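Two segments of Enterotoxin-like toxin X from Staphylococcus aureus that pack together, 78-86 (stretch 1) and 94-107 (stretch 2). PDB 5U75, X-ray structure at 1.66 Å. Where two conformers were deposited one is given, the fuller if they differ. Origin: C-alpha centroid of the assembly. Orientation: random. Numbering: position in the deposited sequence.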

ATOM      1  N   THR A  78      -7.066   7.182 -11.100  1.00 18.47           N
ATOM      2  CA  THR A  78      -7.124   5.726 -11.107  1.00 19.27           C
ATOM      3  C   THR A  78      -5.702   5.177 -11.376  1.00 20.40           C
ATOM      4  O   THR A  78      -5.443   4.631 -12.434  1.00 20.53           O
ATOM      5  CB  THR A  78      -8.124   5.210 -12.173  1.00 20.12           C
ATOM      6  OG1 THR A  78      -7.778   5.731 -13.467  1.00 20.49           O
ATOM      7  CG2 THR A  78      -9.530   5.647 -11.823  1.00 20.80           C
ATOM      8  N   PRO A  79      -4.769   5.378 -10.429  1.00 21.28           N
ATOM      9  CA  PRO A  79      -3.374   4.962 -10.666  1.00 21.68           C
ATOM     10  C   PRO A  79      -3.284   3.446 -10.795  1.00 20.91           C
ATOM     11  O   PRO A  79      -4.016   2.756 -10.115  1.00 21.10           O
ATOM     12  CB  PRO A  79      -2.630   5.487  -9.429  1.00 22.94           C
ATOM     13  CG  PRO A  79      -3.677   5.616  -8.365  1.00 22.84           C
ATOM     14  CD  PRO A  79      -4.959   5.950  -9.078  1.00 22.71           C
ATOM     15  N   LYS A  80      -2.436   2.951 -11.696  1.00 19.46           N
ATOM     16  CA  LYS A  80      -2.281   1.511 -11.907  1.00 19.08           C
ATOM     17  C   LYS A  80      -0.942   1.091 -11.294  1.00 17.30           C
ATOM     18  O   LYS A  80       0.126   1.583 -11.680  1.00 17.25           O
ATOM     19  CB  LYS A  80      -2.362   1.180 -13.401  1.00 20.76           C
ATOM     20  N   ARG A  81      -1.025   0.246 -10.275  1.00 16.25           N
ATOM     21  CA  ARG A  81       0.149  -0.232  -9.545  1.00 15.96           C
ATOM     22  C   ARG A  81      -0.092  -1.674  -9.156  1.00 14.88           C
ATOM     23  O   ARG A  81      -1.228  -2.124  -9.036  1.00 13.66           O
ATOM     24  CB  ARG A  81       0.395   0.601  -8.290  1.00 16.08           C
ATOM     25  CG  ARG A  81       0.771   2.059  -8.530  1.00 16.56           C
ATOM     26  CD  ARG A  81       2.126   2.212  -9.197  1.00 17.27           C
ATOM     27  NE  ARG A  81       2.542   3.605  -9.323  1.00 17.00           N
ATOM     28  CZ  ARG A  81       2.155   4.465 -10.274  1.00 18.12           C
ATOM     29  NH1 ARG A  81       1.291   4.126 -11.207  1.00 18.87           N
ATOM     30  NH2 ARG A  81       2.636   5.707 -10.272  1.00 19.15           N
ATOM     31  N   ASN A  82       0.993  -2.420  -8.994  1.00 14.29           N
ATOM     32  CA  ASN A  82       0.894  -3.792  -8.552  1.00 14.22           C
ATOM     33  C   ASN A  82       2.174  -4.201  -7.847  1.00 14.34           C
ATOM     34  O   ASN A  82       3.221  -3.558  -8.025  1.00 13.88           O
ATOM     35  CB  ASN A  82       0.551  -4.739  -9.729  1.00 14.44           C
ATOM     36  CG  ASN A  82       1.553  -4.686 -10.869  1.00 15.42           C
ATOM     37  OD1 ASN A  82       2.728  -5.004 -10.690  1.00 15.83           O
ATOM     38  ND2 ASN A  82       1.087  -4.322 -12.054  1.00 15.66           N
ATOM     39  N   ILE A  83       2.075  -5.224  -7.015  1.00 13.92           N
ATOM     40  CA  ILE A  83       3.227  -5.697  -6.271  1.00 14.29           C
ATOM     41  C   ILE A  83       3.475  -7.157  -6.604  1.00 14.59           C
ATOM     42  O   ILE A  83       2.556  -7.960  -6.668  1.00 14.12           O
ATOM     43  CB  ILE A  83       3.127  -5.417  -4.757  1.00 15.08           C
ATOM     44  CG1 ILE A  83       1.959  -6.173  -4.106  1.00 15.21           C
ATOM     45  CG2 ILE A  83       3.014  -3.899  -4.542  1.00 14.86           C
ATOM     46  CD1 ILE A  83       1.827  -5.942  -2.615  1.00 16.15           C
ATOM     47  N   THR A  84       4.740  -7.470  -6.848  1.00 14.68           N
ATOM     48  CA  THR A  84       5.157  -8.808  -7.242  1.00 15.10           C
ATOM     49  C   THR A  84       5.957  -9.385  -6.082  1.00 15.76           C
ATOM     50  O   THR A  84       7.016  -8.851  -5.738  1.00 15.84           O
ATOM     51  CB  THR A  84       5.985  -8.777  -8.540  1.00 15.46           C
ATOM     52  OG1 THR A  84       5.221  -8.161  -9.591  1.00 15.62           O
ATOM     53  CG2 THR A  84       6.351 -10.198  -8.974  1.00 16.19           C
ATOM     54  N   LEU A  85       5.448 -10.475  -5.496  1.00 15.62           N
ATOM     55  CA  LEU A  85       5.998 -11.034  -4.263  1.00 17.93           C
ATOM     56  C   LEU A  85       6.255 -12.527  -4.381  1.00 16.82           C
ATOM     57  O   LEU A  85       5.598 -13.217  -5.161  1.00 17.70           O
ATOM     58  CB  LEU A  85       5.024 -10.832  -3.098  1.00 18.36           C
ATOM     59  CG  LEU A  85       4.458  -9.434  -2.832  1.00 19.48           C
ATOM     60  CD1 LEU A  85       3.446  -9.533  -1.704  1.00 20.02           C
ATOM     61  CD2 LEU A  85       5.569  -8.472  -2.478  1.00 20.01           C
ATOM     62  N   ASN A  86       7.172 -13.025  -3.570  1.00 17.17           N
ATOM     63  CA  ASN A  86       7.316 -14.475  -3.409  1.00 19.13           C
ATOM     64  C   ASN A  86       6.123 -15.071  -2.667  1.00 19.52           C
ATOM     65  O   ASN A  86       5.535 -14.407  -1.796  1.00 17.38           O
ATOM     66  CB  ASN A  86       8.626 -14.807  -2.696  1.00 21.41           C
ATOM     67  CG  ASN A  86       9.837 -14.473  -3.552  1.00 23.52           C
ATOM     68  OD1 ASN A  86       9.735 -14.359  -4.771  1.00 23.92           O
ATOM     69  ND2 ASN A  86      10.978 -14.301  -2.916  1.00 25.85           N
ATOM     70  N   GLU A  94       4.793  -6.290   7.122  1.00 15.62           N
ATOM     71  CA  GLU A  94       5.483  -6.349   5.846  0.50 15.90           C
ATOM     72  C   GLU A  94       4.571  -6.012   4.662  1.00 15.45           C
ATOM     73  O   GLU A  94       4.917  -5.216   3.804  1.00 15.53           O
ATOM     74  CB  GLU A  94       6.048  -7.747   5.681  0.50 16.56           C
ATOM     75  CG  GLU A  94       7.030  -7.886   4.559  0.50 17.09           C
ATOM     76  CD  GLU A  94       7.708  -9.227   4.614  0.50 18.08           C
ATOM     77  OE1 GLU A  94       8.500  -9.488   5.544  0.50 16.56           O
ATOM     78  OE2 GLU A  94       7.445 -10.013   3.688  0.50 19.82           O
ATOM     79  N   LEU A  95       3.400  -6.631   4.629  1.00 15.30           N
ATOM     80  CA  LEU A  95       2.460  -6.430   3.508  1.00 16.16           C
ATOM     81  C   LEU A  95       1.890  -5.010   3.497  1.00 15.65           C
ATOM     82  O   LEU A  95       1.851  -4.345   2.452  1.00 15.20           O
ATOM     83  CB  LEU A  95       1.349  -7.478   3.603  1.00 17.55           C
ATOM     84  CG  LEU A  95       0.507  -7.723   2.368  1.00 20.94           C
ATOM     85  CD1 LEU A  95       1.389  -8.070   1.162  1.00 22.17           C
ATOM     86  CD2 LEU A  95      -0.499  -8.834   2.666  1.00 21.27           C
ATOM     87  N   ASP A  96       1.460  -4.545   4.666  1.00 15.70           N
ATOM     88  CA  ASP A  96       1.096  -3.118   4.861  1.00 15.09           C
ATOM     89  C   ASP A  96       2.181  -2.173   4.332  1.00 15.10           C
ATOM     90  O   ASP A  96       1.910  -1.233   3.584  1.00 14.96           O
ATOM     91  CB  ASP A  96       0.779  -2.864   6.344  1.00 15.78           C
ATOM     92  CG  ASP A  96       0.557  -1.402   6.660  1.00 16.57           C
ATOM     93  OD1 ASP A  96      -0.477  -0.816   6.237  1.00 17.24           O
ATOM     94  OD2 ASP A  96       1.443  -0.840   7.329  1.00 16.67           O
ATOM     95  N   HIS A  97       3.432  -2.452   4.674  1.00 14.20           N
ATOM     96  CA  HIS A  97       4.532  -1.629   4.221  1.00 13.91           C
ATOM     97  C   HIS A  97       4.645  -1.567   2.715  1.00 13.68           C
ATOM     98  O   HIS A  97       4.682  -0.487   2.129  1.00 13.24           O
ATOM     99  CB  HIS A  97       5.890  -2.084   4.781  1.00 14.49           C
ATOM    100  CG  HIS A  97       6.995  -1.186   4.361  1.00 15.28           C
ATOM    101  ND1 HIS A  97       7.281  -0.017   5.027  1.00 15.91           N
ATOM    102  CD2 HIS A  97       7.785  -1.202   3.263  1.00 15.75           C
ATOM    103  CE1 HIS A  97       8.243   0.622   4.390  1.00 16.68           C
ATOM    104  NE2 HIS A  97       8.558  -0.072   3.308  1.00 16.87           N
ATOM    105  N   ILE A  98       4.716  -2.743   2.101  1.00 13.37           N
ATOM    106  CA  ILE A  98       4.931  -2.832   0.656  1.00 13.58           C
ATOM    107  C   ILE A  98       3.754  -2.221  -0.109  1.00 13.59           C
ATOM    108  O   ILE A  98       3.950  -1.500  -1.089  1.00 13.53           O
ATOM    109  CB  ILE A  98       5.181  -4.299   0.225  1.00 13.91           C
ATOM    110  CG1 ILE A  98       6.482  -4.806   0.874  1.00 14.29           C
ATOM    111  CG2 ILE A  98       5.227  -4.419  -1.295  1.00 14.31           C
ATOM    112  CD1 ILE A  98       6.698  -6.300   0.757  1.00 13.89           C
ATOM    113  N   ILE A  99       2.537  -2.485   0.362  1.00 13.65           N
ATOM    114  CA  ILE A  99       1.358  -1.897  -0.250  1.00 13.63           C
ATOM    115  C   ILE A  99       1.403  -0.376  -0.191  1.00 13.41           C
ATOM    116  O   ILE A  99       1.190   0.276  -1.213  1.00 14.02           O
ATOM    117  CB  ILE A  99       0.058  -2.435   0.364  1.00 13.59           C
ATOM    118  CG1 ILE A  99      -0.133  -3.885  -0.074  1.00 13.44           C
ATOM    119  CG2 ILE A  99      -1.148  -1.590  -0.059  1.00 13.96           C
ATOM    120  CD1 ILE A  99      -1.166  -4.636   0.738  1.00 13.58           C
ATOM    121  N   ARG A 100       1.675   0.197   0.973  1.00 13.37           N
ATOM    122  CA  ARG A 100       1.696   1.666   1.069  1.00 14.18           C
ATOM    123  C   ARG A 100       2.843   2.267   0.271  1.00 14.40           C
ATOM    124  O   ARG A 100       2.683   3.336  -0.324  1.00 14.19           O
ATOM    125  CB  ARG A 100       1.698   2.138   2.521  1.00 14.14           C
ATOM    126  CG  ARG A 100       0.503   1.656   3.296  1.00 14.58           C
ATOM    127  CD  ARG A 100       0.162   2.547   4.475  1.00 14.28           C
ATOM    128  NE  ARG A 100      -0.553   1.819   5.495  1.00 14.48           N
ATOM    129  CZ  ARG A 100      -1.208   2.346   6.528  1.00 15.13           C
ATOM    130  NH1 ARG A 100      -1.321   3.660   6.675  1.00 14.49           N
ATOM    131  NH2 ARG A 100      -1.776   1.537   7.408  1.00 15.71           N
ATOM    132  N   PHE A 101       3.987   1.567   0.201  1.00 14.09           N
ATOM    133  CA  PHE A 101       5.073   1.975  -0.689  1.00 14.57           C
ATOM    134  C   PHE A 101       4.608   2.134  -2.149  1.00 14.22           C
ATOM    135  O   PHE A 101       4.912   3.138  -2.807  1.00 15.57           O
ATOM    136  CB  PHE A 101       6.233   0.966  -0.602  1.00 15.00           C
ATOM    137  CG  PHE A 101       7.411   1.327  -1.447  1.00 15.77           C
ATOM    138  CD1 PHE A 101       7.468   0.958  -2.792  1.00 15.73           C
ATOM    139  CD2 PHE A 101       8.489   2.028  -0.899  1.00 16.60           C
ATOM    140  CE1 PHE A 101       8.572   1.279  -3.578  1.00 17.37           C
ATOM    141  CE2 PHE A 101       9.592   2.343  -1.680  1.00 17.14           C
ATOM    142  CZ  PHE A 101       9.639   1.970  -3.016  1.00 17.43           C
ATOM    143  N   ALA A 102       3.831   1.160  -2.628  1.00 14.25           N
ATOM    144  CA  ALA A 102       3.243   1.216  -3.975  1.00 14.52           C
ATOM    145  C   ALA A 102       2.301   2.416  -4.156  1.00 14.43           C
ATOM    146  O   ALA A 102       2.293   3.059  -5.216  1.00 15.71           O
ATOM    147  CB  ALA A 102       2.530  -0.077  -4.281  1.00 14.33           C
ATOM    148  N   HIS A 103       1.541   2.742  -3.116  1.00 15.07           N
ATOM    149  CA  HIS A 103       0.710   3.969  -3.140  1.00 15.82           C
ATOM    150  C   HIS A 103       1.522   5.251  -3.189  1.00 16.21           C
ATOM    151  O   HIS A 103       1.207   6.167  -3.972  1.00 16.55           O
ATOM    152  CB  HIS A 103      -0.263   4.003  -1.968  1.00 16.07           C
ATOM    153  CG  HIS A 103      -1.382   3.026  -2.094  1.00 17.07           C
ATOM    154  ND1 HIS A 103      -2.643   3.389  -2.512  1.00 18.04           N
ATOM    155  CD2 HIS A 103      -1.432   1.690  -1.883  1.00 17.91           C
ATOM    156  CE1 HIS A 103      -3.424   2.328  -2.529  1.00 18.09           C
ATOM    157  NE2 HIS A 103      -2.714   1.282  -2.150  1.00 18.53           N
ATOM    158  N   ILE A 104       2.577   5.326  -2.377  1.00 16.54           N
ATOM    159  CA  ILE A 104       3.491   6.458  -2.412  1.00 17.34           C
ATOM    160  C   ILE A 104       4.031   6.686  -3.829  1.00 18.37           C
ATOM    161  O   ILE A 104       4.193   7.855  -4.246  1.00 18.15           O
ATOM    162  CB  ILE A 104       4.627   6.337  -1.349  1.00 17.55           C
ATOM    163  CG1 ILE A 104       4.044   6.553   0.052  1.00 17.76           C
ATOM    164  CG2 ILE A 104       5.768   7.336  -1.633  1.00 19.03           C
ATOM    165  CD1 ILE A 104       4.995   6.261   1.194  1.00 18.49           C
ATOM    166  N   SER A 105       4.268   5.601  -4.584  1.00 17.37           N
ATOM    167  CA  SER A 105       4.759   5.721  -5.978  1.00 18.08           C
ATOM    168  C   SER A 105       3.814   6.428  -6.961  1.00 19.12           C
ATOM    169  O   SER A 105       4.256   6.775  -8.058  1.00 19.71           O
ATOM    170  CB  SER A 105       5.151   4.343  -6.562  1.00 18.05           C
ATOM    171  OG  SER A 105       4.016   3.587  -6.963  1.00 16.38           O
ATOM    172  N   TYR A 106       2.525   6.601  -6.627  1.00 18.75           N
ATOM    173  CA  TYR A 106       1.653   7.479  -7.441  1.00 19.17           C
ATOM    174  C   TYR A 106       1.397   8.855  -6.818  1.00 20.19           C
ATOM    175  O   TYR A 106       0.716   9.687  -7.429  1.00 21.80           O
ATOM    176  CB  TYR A 106       0.323   6.810  -7.808  1.00 18.35           C
ATOM    177  CG  TYR A 106      -0.635   6.527  -6.669  1.00 17.79           C
ATOM    178  CD1 TYR A 106      -1.269   7.573  -5.967  1.00 17.99           C
ATOM    179  CD2 TYR A 106      -0.962   5.222  -6.324  1.00 17.26           C
ATOM    180  CE1 TYR A 106      -2.146   7.309  -4.945  1.00 17.08           C
ATOM    181  CE2 TYR A 106      -1.864   4.955  -5.305  1.00 17.07           C
ATOM    182  CZ  TYR A 106      -2.444   6.015  -4.626  1.00 17.38           C
ATOM    183  OH  TYR A 106      -3.318   5.776  -3.624  1.00 18.71           O
ATOM    184  N   GLY A 107       1.877   9.073  -5.600  1.00 20.81           N
ATOM    185  CA  GLY A 107       1.703  10.353  -4.918  1.00 21.02           C
ATOM    186  C   GLY A 107       1.095  10.324  -3.531  1.00 21.29           C
ATOM    187  O   GLY A 107       0.961  11.384  -2.915  1.00 21.65           O
TER

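The axis of the strand ending at Asn86 and that of the helix running through 94-104 approach to 8.6 Å, and their N-to-C directions differ by 145°, so the two run roughly antiparallel. The CA atoms of Arg81 and Ala102 lie 6.5 Å apart, as do those of Pro79 and Tyr106; the early part of stretch 1 therefore faces the late part of stretch 2. Along the strand, side-chain direction alternates: the CA-to-CB bonds of Arg81, Ile83 and Leu85 point toward the helix, those of Asn82 and Thr84 away.

Ile83 and Leu85 make the aliphatic contacts with the helix. Ile83 CD1 reaches Ile99 CG1 at 3.8 Å and Ile98 CG2 at 4.0 Å, while its other branch, through CG2, meets Ala102 CB at 3.9 Å. Leu85 CD1 lies 3.8 Å from Leu95 CD1, and Leu85 CD2 lies 4.1 Å from Ile98 CD1. These are van der Waals separations between aliphatic carbons, and the whole interface buries 475 Å².

Polar bonding is concentrated on Arg81. Its NE donates to Ser105 OG (2.8 Å, 145°) and its NH2 to Ser105 O (2.9 Å, 169°), so one guanidinium engages both side chain and backbone of a single residue. NH1 turns back to its own stretch, donating to Lys80 O at 2.8 Å. Ser105 OG in turn donates to Ala102 O at 2.5 Å, which leaves its oxygen free to accept from Arg81. Tyr106 CB lies over one guanidinium face, 3.6 Å from Arg81 NH2.

Pro79 completes the contact: its CG sits 3.5 Å from the centroid of the Tyr106 ring, 15° off the normal, a CH-pi interaction over the face. A hydrogen bond between Tyr106 OH and His103 ND1 (2.7 Å) tethers that ring to the helix.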